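Extracellular solute-binding protein family 1 (Arthrobacter chlorophenolicus, PDB 4R2F) binds laminaribiose and probably serves as the extracellular solute-binding component of a bacterial sugar transporter. Local coordinates at residues Ile40-Met45 with Gly93-Gly99; Tyr52-Lys57 with Thr71-Ile75; Val229-Val235 with Leu418-Asp422. All coordinates share one frame; numbering follows the deposited sequence.

Contact 1: residues Ile40-Met45 with Gly93-Gly99; sequences IKFWDM and GPAVSTG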
loop_
_atom_site.group_PDB
_atom_site.type_symbol
_atom_site.label_atom_id
_atom_site.label_comp_id
_atom_site.label_asym_id
_atom_site.label_seq_id
_atom_site.Cartn_x
_atom_site.Cartn_y
_atom_site.Cartn_z
ATOM N N ILE A 40 8.163 -26.077 1.415
ATOM C CA ILE A 40 8.253 -24.752 0.795
ATOM C C ILE A 40 7.894 -23.734 1.863
ATOM O O ILE A 40 6.781 -23.736 2.358
ATOM C CB ILE A 40 7.327 -24.611 -0.450
ATOM C CG1 ILE A 40 7.915 -25.390 -1.635
ATOM C CG2 ILE A 40 7.094 -23.154 -0.842
ATOM C CD1 ILE A 40 9.357 -25.066 -1.963
ATOM N N LYS A 41 8.850 -22.877 2.220
ATOM C CA LYS A 41 8.574 -21.786 3.151
ATOM C C LYS A 41 7.912 -20.602 2.471
ATOM O O LYS A 41 8.488 -20.004 1.567
ATOM C CB LYS A 41 9.861 -21.317 3.826
ATOM C CG LYS A 41 10.448 -22.365 4.757
ATOM C CD LYS A 41 11.829 -21.950 5.213
ATOM C CE LYS A 41 12.419 -23.025 6.101
ATOM N NZ LYS A 41 13.797 -22.637 6.482
ATOM N N PHE A 42 6.723 -20.255 2.956
ATOM C CA PHE A 42 5.982 -19.095 2.499
ATOM C C PHE A 42 5.943 -18.072 3.616
ATOM O O PHE A 42 5.457 -18.350 4.712
ATOM C CB PHE A 42 4.583 -19.512 2.121
ATOM C CG PHE A 42 3.696 -18.383 1.665
ATOM C CD1 PHE A 42 4.087 -17.534 0.641
ATOM C CD2 PHE A 42 2.443 -18.218 2.218
ATOM C CE1 PHE A 42 3.258 -16.520 0.228
ATOM C CE2 PHE A 42 1.594 -17.219 1.793
ATOM C CZ PHE A 42 2.003 -16.357 0.811
ATOM N N TRP A 43 6.472 -16.884 3.342
ATOM C CA TRP A 43 6.379 -15.766 4.264
ATOM C C TRP A 43 5.333 -14.784 3.764
ATOM O O TRP A 43 5.328 -14.408 2.588
ATOM C CB TRP A 43 7.726 -15.048 4.365
ATOM C CG TRP A 43 8.806 -15.796 5.118
ATOM C CD1 TRP A 43 8.782 -17.096 5.549
ATOM C CD2 TRP A 43 10.077 -15.270 5.504
ATOM N NE1 TRP A 43 9.970 -17.407 6.184
ATOM C CE2 TRP A 43 10.777 -16.305 6.174
ATOM C CE3 TRP A 43 10.691 -14.018 5.359
ATOM C CZ2 TRP A 43 12.071 -16.134 6.687
ATOM C CZ3 TRP A 43 11.977 -13.841 5.884
ATOM C CH2 TRP A 43 12.652 -14.904 6.537
ATOM N N ASP A 44 4.514 -14.307 4.695
ATOM C CA ASP A 44 3.365 -13.455 4.406
ATOM C C ASP A 44 3.319 -12.298 5.414
ATOM O O ASP A 44 3.846 -12.416 6.519
ATOM C CB ASP A 44 2.083 -14.286 4.533
ATOM C CG ASP A 44 0.865 -13.650 3.818
ATOM O OD1 ASP A 44 1.058 -12.849 2.873
ATOM O OD2 ASP A 44 -0.284 -14.003 4.165
ATOM N N MET A 45 2.677 -11.193 5.047
ATOM C CA MET A 45 2.649 -10.009 5.894
ATOM C C MET A 45 1.299 -9.987 6.642
ATOM O O MET A 45 0.360 -10.709 6.274
ATOM C CB MET A 45 2.801 -8.738 5.040
ATOM C CG MET A 45 4.021 -8.687 4.110
ATOM S SD MET A 45 5.607 -9.140 4.830
ATOM C CE MET A 45 5.843 -7.744 5.887
ATOM N N GLY A 93 16.122 -17.204 4.285
ATOM C CA GLY A 93 14.874 -16.648 3.774
ATOM C C GLY A 93 13.941 -17.717 3.223
ATOM O O GLY A 93 14.282 -18.916 3.192
ATOM N N PRO A 94 12.754 -17.289 2.764
ATOM C CA PRO A 94 11.739 -18.216 2.296
ATOM C C PRO A 94 11.939 -18.640 0.847
ATOM O O PRO A 94 12.772 -18.057 0.118
ATOM C CB PRO A 94 10.472 -17.386 2.426
ATOM C CG PRO A 94 10.933 -16.025 2.017
ATOM C CD PRO A 94 12.310 -15.892 2.618
ATOM N N ALA A 95 11.146 -19.624 0.424
ATOM C CA ALA A 95 11.056 -20.005 -0.988
ATOM C C ALA A 95 10.137 -19.056 -1.778
ATOM O O ALA A 95 10.382 -18.753 -2.958
ATOM C CB ALA A 95 10.539 -21.437 -1.103
ATOM N N VAL A 96 9.071 -18.622 -1.113
ATOM C CA VAL A 96 8.038 -17.778 -1.679
ATOM C C VAL A 96 7.590 -16.765 -0.643
ATOM O O VAL A 96 7.528 -17.069 0.554
ATOM C CB VAL A 96 6.779 -18.603 -2.037
ATOM C CG1 VAL A 96 5.741 -17.742 -2.745
ATOM C CG2 VAL A 96 7.143 -19.812 -2.881
ATOM N N SER A 97 7.230 -15.572 -1.100
ATOM C CA SER A 97 6.690 -14.571 -0.203
ATOM C C SER A 97 5.831 -13.518 -0.865
ATOM O O SER A 97 5.901 -13.270 -2.090
ATOM C CB SER A 97 7.834 -13.861 0.570
ATOM O OG SER A 97 8.372 -12.754 -0.132
ATOM N N THR A 98 5.011 -12.890 -0.032
ATOM C CA THR A 98 4.512 -11.557 -0.306
ATOM C C THR A 98 5.465 -10.584 0.392
ATOM O O THR A 98 6.527 -10.969 0.879
ATOM C CB THR A 98 3.080 -11.362 0.207
ATOM O OG1 THR A 98 3.033 -11.503 1.646
ATOM C CG2 THR A 98 2.185 -12.366 -0.418
ATOM N N GLY A 99 5.130 -9.317 0.401
ATOM C CA GLY A 99 6.001 -8.335 1.049
ATOM C C GLY A 99 5.816 -6.998 0.400
ATOM O O GLY A 99 4.725 -6.671 -0.066
HETATM O O HOH W 1 15.498 -20.424 4.997
#
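Phe-42 pairs with Val-96 and Trp-43 with Ser-97 where strand 40-44 runs parallel to the short strand 96-97, inside the sheet of one lobe of this solute-binding fold. At the start of the pairing, Lys-41 O is gripped twice, by Val-96 N at 3.1 Å and, on a lone pair, by Ala-95 N at a more bent angle of 131°. Further on, Trp-43 N donates to Val-96 O and Thr-98 N to Trp-43 O, the alternation expected of parallel strands. On the face carrying Trp-43, Pro-94 lies flat under the indole: its CB is 3.5 Å from the centroid of the Trp-43 five-membered ring and only 10° off the normal, a CH-pi contact, while its CD sits below the middle of the ring system. The indole reaches it because CG stands anti to the carbonyl carbon (chi1 -72°). Proline suits this place, having a rigid apolar ring to offer an aromatic face. Helix 80-89 covers this side. On the other face Phe-42 CD1 meets Val-96 CG1 at 3.8 Å, and Ile-40 CG2 touches Ala-95 CB and Val-96 CG2; helix 322-335 closes over them, bringing Phe-328 and Tyr-332 against the Phe-42 ring. At the exposed end a water joins Lys-41 NZ to Gly-93 O. At the buried end Thr-98 OG1 donates to the anti lone pair of Asp-44 OD1 at 2.7 Å and also accepts from Trp-47 NE1. Asp-44 OD2 is bonded to the hydroxyls of Tyr-72 and Tyr-52. With hydroxyl groups at both oxygens, the buried carboxylate is likely to keep its charge and a fixed rotation, so polar chemistry pins the strand end while apolar chemistry seals both faces.

Contact 2: residues Tyr52-Lys57 with Thr71-Ile75; sequences YNDAAK and TYQII
Tyr-72 lays its ring against helix 50-61, with Lys-57 CA 3.6 Å above the plane and over its centre. This is the tight part of the contact. Lys-57 CB follows over the same face, 4.0 Å from the centroid of the Tyr-72 ring in a CH-pi contact, so it is the backbone and first carbon of the lysine, not its charge, that meet the aromatic surface. The small methyl of Ala-56 lets the ring come close: its CB is 3.7 Å from Tyr-72 CE1 and slightly nearer still to the hydroxyl. Tyr-72 is directed at the helix by a CG anti to its own nitrogen (chi1 -175°), which carries OH beneath the helix to the buried carboxylate of Asp-44, where the hydroxyl of Tyr-52 also bonds. A phenylalanine here would keep the packing on Lys-57, but would probably leave that carboxylate without one of its hydroxyl partners. The looser side is the solvent edge. There the Lys-57 chain bends away from the strand and its NZ forms a salt bridge with Glu-61, one turn further along the helix, while Ile-74, largely exposed, touches Asn-53 with the end of its chain, CD1 lying 3.8 Å from Asn-53 CB. A branched aliphatic chain suits a strand and still supplies some cover for the helix flank. The helix and strand segments run nearly antiparallel, at 161°, with their axes 9.2 Å apart, a separation bridged by one large aromatic side chain laid against the backbone of Lys-57, with a small alanine beside it. Strand 40-44, helix 50-61 and the parallel strand 70-74 together make a beta-alpha-beta crossover, the unit from which the alpha/beta lobes of periplasmic-type binding proteins are built.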
loop_
_atom_site.group_PDB
_atom_site.type_symbol
_atom_site.label_atom_id
_atom_site.label_comp_id
_atom_site.label_asym_id
_atom_site.label_seq_id
_atom_site.Cartn_x
_atom_site.Cartn_y
_atom_site.Cartn_z
ATOM N N TYR A 52 -7.283 -12.399 8.648
ATOM C CA TYR A 52 -6.656 -12.587 7.318
ATOM C C TYR A 52 -5.535 -13.635 7.412
ATOM O O TYR A 52 -5.457 -14.538 6.601
ATOM C CB TYR A 52 -6.094 -11.263 6.717
ATOM C CG TYR A 52 -5.062 -11.589 5.672
ATOM C CD1 TYR A 52 -3.721 -11.771 6.023
ATOM C CD2 TYR A 52 -5.438 -11.876 4.378
ATOM C CE1 TYR A 52 -2.782 -12.173 5.094
ATOM C CE2 TYR A 52 -4.509 -12.252 3.442
ATOM C CZ TYR A 52 -3.191 -12.425 3.806
ATOM O OH TYR A 52 -2.291 -12.842 2.880
ATOM N N ASN A 53 -4.652 -13.516 8.399
ATOM C CA ASN A 53 -3.515 -14.433 8.472
ATOM C C ASN A 53 -3.902 -15.857 8.832
ATOM O O ASN A 53 -3.294 -16.767 8.333
ATOM C CB ASN A 53 -2.461 -13.916 9.423
ATOM C CG ASN A 53 -1.745 -12.711 8.862
ATOM O OD1 ASN A 53 -0.935 -12.814 7.907
ATOM N ND2 ASN A 53 -2.038 -11.553 9.438
ATOM N N ASP A 54 -4.912 -16.032 9.683
ATOM C CA ASP A 54 -5.501 -17.359 9.943
ATOM C C ASP A 54 -5.970 -18.049 8.660
ATOM O O ASP A 54 -5.659 -19.214 8.420
ATOM C CB ASP A 54 -6.708 -17.266 10.888
ATOM C CG ASP A 54 -6.342 -16.813 12.294
ATOM O OD1 ASP A 54 -5.191 -17.006 12.717
ATOM O OD2 ASP A 54 -7.225 -16.272 12.987
ATOM N N ALA A 55 -6.710 -17.315 7.839
ATOM C CA ALA A 55 -7.217 -17.859 6.594
ATOM C C ALA A 55 -6.115 -18.153 5.595
ATOM O O ALA A 55 -6.167 -19.152 4.897
ATOM C CB ALA A 55 -8.236 -16.911 5.980
ATOM N N ALA A 56 -5.122 -17.277 5.508
ATOM C CA ALA A 56 -4.055 -17.451 4.522
ATOM C C ALA A 56 -3.169 -18.622 4.959
ATOM O O ALA A 56 -2.686 -19.392 4.122
ATOM C CB ALA A 56 -3.242 -16.168 4.397
ATOM N N LYS A 57 -2.960 -18.751 6.267
ATOM C CA LYS A 57 -2.275 -19.923 6.828
ATOM C C LYS A 57 -2.951 -21.223 6.390
ATOM O O LYS A 57 -2.289 -22.110 5.884
ATOM C CB LYS A 57 -2.281 -19.843 8.343
ATOM C CG LYS A 57 -1.549 -20.969 9.050
ATOM C CD LYS A 57 -1.506 -20.675 10.544
ATOM C CE LYS A 57 -1.505 -21.940 11.381
ATOM N NZ LYS A 57 -0.157 -22.556 11.320
ATOM N N THR A 71 5.016 -24.299 4.490
ATOM C CA THR A 71 4.839 -23.762 5.837
ATOM C C THR A 71 4.523 -22.272 5.713
ATOM O O THR A 71 4.975 -21.609 4.783
ATOM C CB THR A 71 6.076 -24.035 6.714
ATOM O OG1 THR A 71 7.234 -23.393 6.161
ATOM C CG2 THR A 71 6.345 -25.538 6.801
ATOM N N TYR A 72 3.738 -21.756 6.643
ATOM C CA TYR A 72 3.343 -20.357 6.650
ATOM C C TYR A 72 3.999 -19.635 7.800
ATOM O O TYR A 72 3.987 -20.105 8.923
ATOM C CB TYR A 72 1.820 -20.260 6.795
ATOM C CG TYR A 72 1.209 -18.870 6.705
ATOM C CD1 TYR A 72 0.794 -18.354 5.485
ATOM C CD2 TYR A 72 0.978 -18.112 7.842
ATOM C CE1 TYR A 72 0.200 -17.106 5.380
ATOM C CE2 TYR A 72 0.386 -16.857 7.751
ATOM C CZ TYR A 72 -0.004 -16.364 6.509
ATOM O OH TYR A 72 -0.591 -15.133 6.395
ATOM N N GLN A 73 4.549 -18.468 7.526
ATOM C CA GLN A 73 5.169 -17.664 8.557
ATOM C C GLN A 73 4.874 -16.191 8.337
ATOM O O GLN A 73 5.007 -15.703 7.219
ATOM C CB GLN A 73 6.651 -17.938 8.476
ATOM C CG GLN A 73 7.533 -16.858 9.023
ATOM C CD GLN A 73 8.251 -17.369 10.193
ATOM O OE1 GLN A 73 7.712 -17.371 11.298
ATOM N NE2 GLN A 73 9.452 -17.892 9.956
ATOM N N ILE A 74 4.489 -15.489 9.398
ATOM C CA ILE A 74 4.152 -14.065 9.332
ATOM C C ILE A 74 5.373 -13.213 9.636
ATOM O O ILE A 74 6.027 -13.407 10.643
ATOM C CB ILE A 74 3.071 -13.667 10.348
ATOM C CG1 ILE A 74 1.780 -14.442 10.091
ATOM C CG2 ILE A 74 2.797 -12.173 10.266
ATOM C CD1 ILE A 74 0.807 -14.377 11.266
ATOM N N ILE A 75 5.660 -12.273 8.751
ATOM C CA ILE A 75 6.718 -11.291 8.944
ATOM C C ILE A 75 6.022 -9.992 9.317
ATOM O O ILE A 75 5.096 -9.584 8.640
ATOM C CB ILE A 75 7.523 -11.099 7.637
ATOM C CG1 ILE A 75 8.119 -12.422 7.182
ATOM C CG2 ILE A 75 8.604 -10.040 7.830
ATOM C CD1 ILE A 75 9.114 -13.036 8.162
#

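Contact 3: residues Val229-Val235 with Leu418-Asp422; sequences VLNDRNV and LTAFD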
loop_
_atom_site.group_PDB
_atom_site.type_symbol
_atom_site.label_atom_id
_atom_site.label_comp_id
_atom_site.label_asym_id
_atom_site.label_seq_id
_atom_site.Cartn_x
_atom_site.Cartn_y
_atom_site.Cartn_z
ATOM N N VAL A 229 12.847 15.602 -6.324
ATOM C CA VAL A 229 12.229 15.759 -4.998
ATOM C C VAL A 229 11.871 17.207 -4.655
ATOM O O VAL A 229 10.811 17.482 -4.095
ATOM C CB VAL A 229 13.136 15.156 -3.927
ATOM C CG1 VAL A 229 12.547 15.381 -2.530
ATOM C CG2 VAL A 229 13.306 13.677 -4.213
ATOM N N LEU A 230 12.729 18.138 -5.043
ATOM C CA LEU A 230 12.525 19.543 -4.714
ATOM C C LEU A 230 11.653 20.285 -5.717
ATOM O O LEU A 230 11.588 21.505 -5.704
ATOM C CB LEU A 230 13.884 20.235 -4.542
ATOM C CG LEU A 230 14.456 19.980 -3.149
ATOM C CD1 LEU A 230 15.982 19.958 -3.144
ATOM C CD2 LEU A 230 13.888 21.058 -2.227
ATOM N N ASN A 231 10.970 19.560 -6.590
ATOM C CA ASN A 231 9.964 20.181 -7.462
ATOM C C ASN A 231 8.981 21.059 -6.658
ATOM O O ASN A 231 8.547 20.691 -5.563
ATOM C CB ASN A 231 9.276 19.062 -8.283
ATOM C CG ASN A 231 7.841 19.361 -8.600
ATOM O OD1 ASN A 231 6.968 19.168 -7.768
ATOM N ND2 ASN A 231 7.583 19.830 -9.813
ATOM N N ASP A 232 8.642 22.222 -7.197
ATOM C CA ASP A 232 7.696 23.145 -6.534
ATOM C C ASP A 232 6.325 22.586 -6.163
ATOM O O ASP A 232 5.670 23.131 -5.274
ATOM C CB ASP A 232 7.406 24.360 -7.409
ATOM C CG ASP A 232 8.609 25.302 -7.573
ATOM O OD1 ASP A 232 9.795 24.914 -7.413
ATOM O OD2 ASP A 232 8.345 26.467 -7.906
ATOM N N ARG A 233 5.829 21.587 -6.883
ATOM C CA ARG A 233 4.551 20.983 -6.509
ATOM C C ARG A 233 4.711 20.138 -5.249
ATOM O O ARG A 233 3.808 20.058 -4.426
ATOM C CB ARG A 233 3.970 20.119 -7.621
ATOM C CG ARG A 233 3.605 20.874 -8.886
ATOM C CD ARG A 233 2.529 21.880 -8.611
ATOM N NE ARG A 233 2.000 22.494 -9.822
ATOM C CZ ARG A 233 0.997 22.027 -10.557
ATOM N NH1 ARG A 233 0.390 20.880 -10.272
ATOM N NH2 ARG A 233 0.610 22.721 -11.613
ATOM N N ASN A 234 5.863 19.509 -5.120
ATOM C CA ASN A 234 6.191 18.807 -3.912
ATOM C C ASN A 234 6.320 19.756 -2.738
ATOM O O ASN A 234 5.858 19.440 -1.655
ATOM C CB ASN A 234 7.464 17.998 -4.073
ATOM C CG ASN A 234 7.308 16.843 -5.055
ATOM O OD1 ASN A 234 6.181 16.456 -5.412
ATOM N ND2 ASN A 234 8.434 16.261 -5.460
ATOM N N VAL A 235 6.915 20.921 -2.942
ATOM C CA VAL A 235 7.092 21.869 -1.834
ATOM C C VAL A 235 5.748 22.319 -1.328
ATOM O O VAL A 235 5.502 22.352 -0.117
ATOM C CB VAL A 235 7.937 23.108 -2.233
ATOM C CG1 VAL A 235 7.956 24.147 -1.119
ATOM C CG2 VAL A 235 9.352 22.679 -2.574
ATOM N N LEU A 418 12.423 18.319 2.531
ATOM C CA LEU A 418 12.587 17.752 1.193
ATOM C C LEU A 418 14.047 17.611 0.774
ATOM O O LEU A 418 14.417 16.631 0.123
ATOM C CB LEU A 418 11.815 18.601 0.189
ATOM C CG LEU A 418 10.295 18.412 0.197
ATOM C CD1 LEU A 418 9.557 19.512 -0.548
ATOM C CD2 LEU A 418 9.923 17.044 -0.384
ATOM N N THR A 419 14.887 18.575 1.163
ATOM C CA THR A 419 16.311 18.521 0.855
ATOM C C THR A 419 16.939 17.370 1.598
ATOM O O THR A 419 17.731 16.620 1.024
ATOM C CB THR A 419 17.020 19.857 1.192
ATOM O OG1 THR A 419 16.384 20.888 0.437
ATOM C CG2 THR A 419 18.485 19.823 0.842
ATOM N N ALA A 420 16.576 17.200 2.870
ATOM C CA ALA A 420 17.085 16.053 3.648
ATOM C C ALA A 420 16.605 14.728 3.014
ATOM O O ALA A 420 17.338 13.744 2.974
ATOM C CB ALA A 420 16.638 16.140 5.107
ATOM N N PHE A 421 15.368 14.732 2.523
ATOM C CA PHE A 421 14.785 13.561 1.858
ATOM C C PHE A 421 15.589 13.235 0.576
ATOM O O PHE A 421 16.080 12.114 0.404
ATOM C CB PHE A 421 13.296 13.854 1.577
ATOM C CG PHE A 421 12.514 12.690 1.013
ATOM C CD1 PHE A 421 12.835 11.378 1.336
ATOM C CD2 PHE A 421 11.462 12.927 0.161
ATOM C CE1 PHE A 421 12.123 10.329 0.814
ATOM C CE2 PHE A 421 10.739 11.877 -0.368
ATOM C CZ PHE A 421 11.078 10.579 -0.038
ATOM N N ASP A 422 15.749 14.245 -0.274
ATOM C CA ASP A 422 16.540 14.153 -1.509
ATOM C C ASP A 422 17.916 13.566 -1.251
ATOM O O ASP A 422 18.342 12.598 -1.869
ATOM C CB ASP A 422 16.691 15.551 -2.096
ATOM C CG ASP A 422 17.225 15.548 -3.513
ATOM O OD1 ASP A 422 16.709 14.817 -4.381
ATOM O OD2 ASP A 422 18.156 16.321 -3.765
HETATM O O HOH W 2 15.688 15.484 -6.644
#
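Val-229 is the bump that fills the main hollow, a shallow notch formed on helix 414-428 by Leu-418, Phe-421 and Asp-422, residues that share one side of the helix. Its CG1 drops to 3.5 Å from Leu-418 O and also touches Phe-421 CD2, while its CG2 rests 3.6 Å from Asp-422 OD1. With CG1 anti to the backbone N (chi1 177°), the two methyls spread across the notch, a fit suited to the compact fork of valine. Leu-418 projects the other way, its branches parted, CD2 lying 3.8 Å from Val-229 CG1 and CD1 lodging 3.6 Å from Val-235 CA, on the first turn of helix 232-246. Leu-230 slides past Leu-418 in the opposite direction at the exposed rim, and its two methyls lie against Thr-419 OG1, which is itself bonded to Lys-415 O. Polar groups hold the bump in shape. Asn-234 ND2 donates to Val-229 O at 3.0 Å and also reaches Gly-219 O, and a water links Val-229 N to Asp-422 OD1; Asp-422 OD2 pairs with Lys-426. Behind, Phe-421 stacks on Phe-403 of helix 398-408. Asn-231 OD1 accepts from Asn-234 N at 2.9 Å, so the arrangement is an N-capped helix start, led in by an apolar bend, docked on the side of the C-terminal helix.

How the contacts relate
Contacts 1 and 2 belong to the same sheet and its crossover: strand 40-44 of contact 1 has strand 70-74 of contact 2 as its other neighbour, and helix 50-61 follows it in the chain. Their centres are 10 Å apart, and Asp-44 joins them. Contact 1, almost wholly buried, is built on backbone bonds within the sheet; contact 2, only partly buried, relies on side chains spanning helix and strand. Contact 3 is separate, its centre about 35 Å from that of contact 1, and lies across the chain's centre from contact 2. It docks the loop and first turn of helix 232-246 on helix 414-428 through interlocking aliphatic side chains, mostly buried too, with an exposed rim.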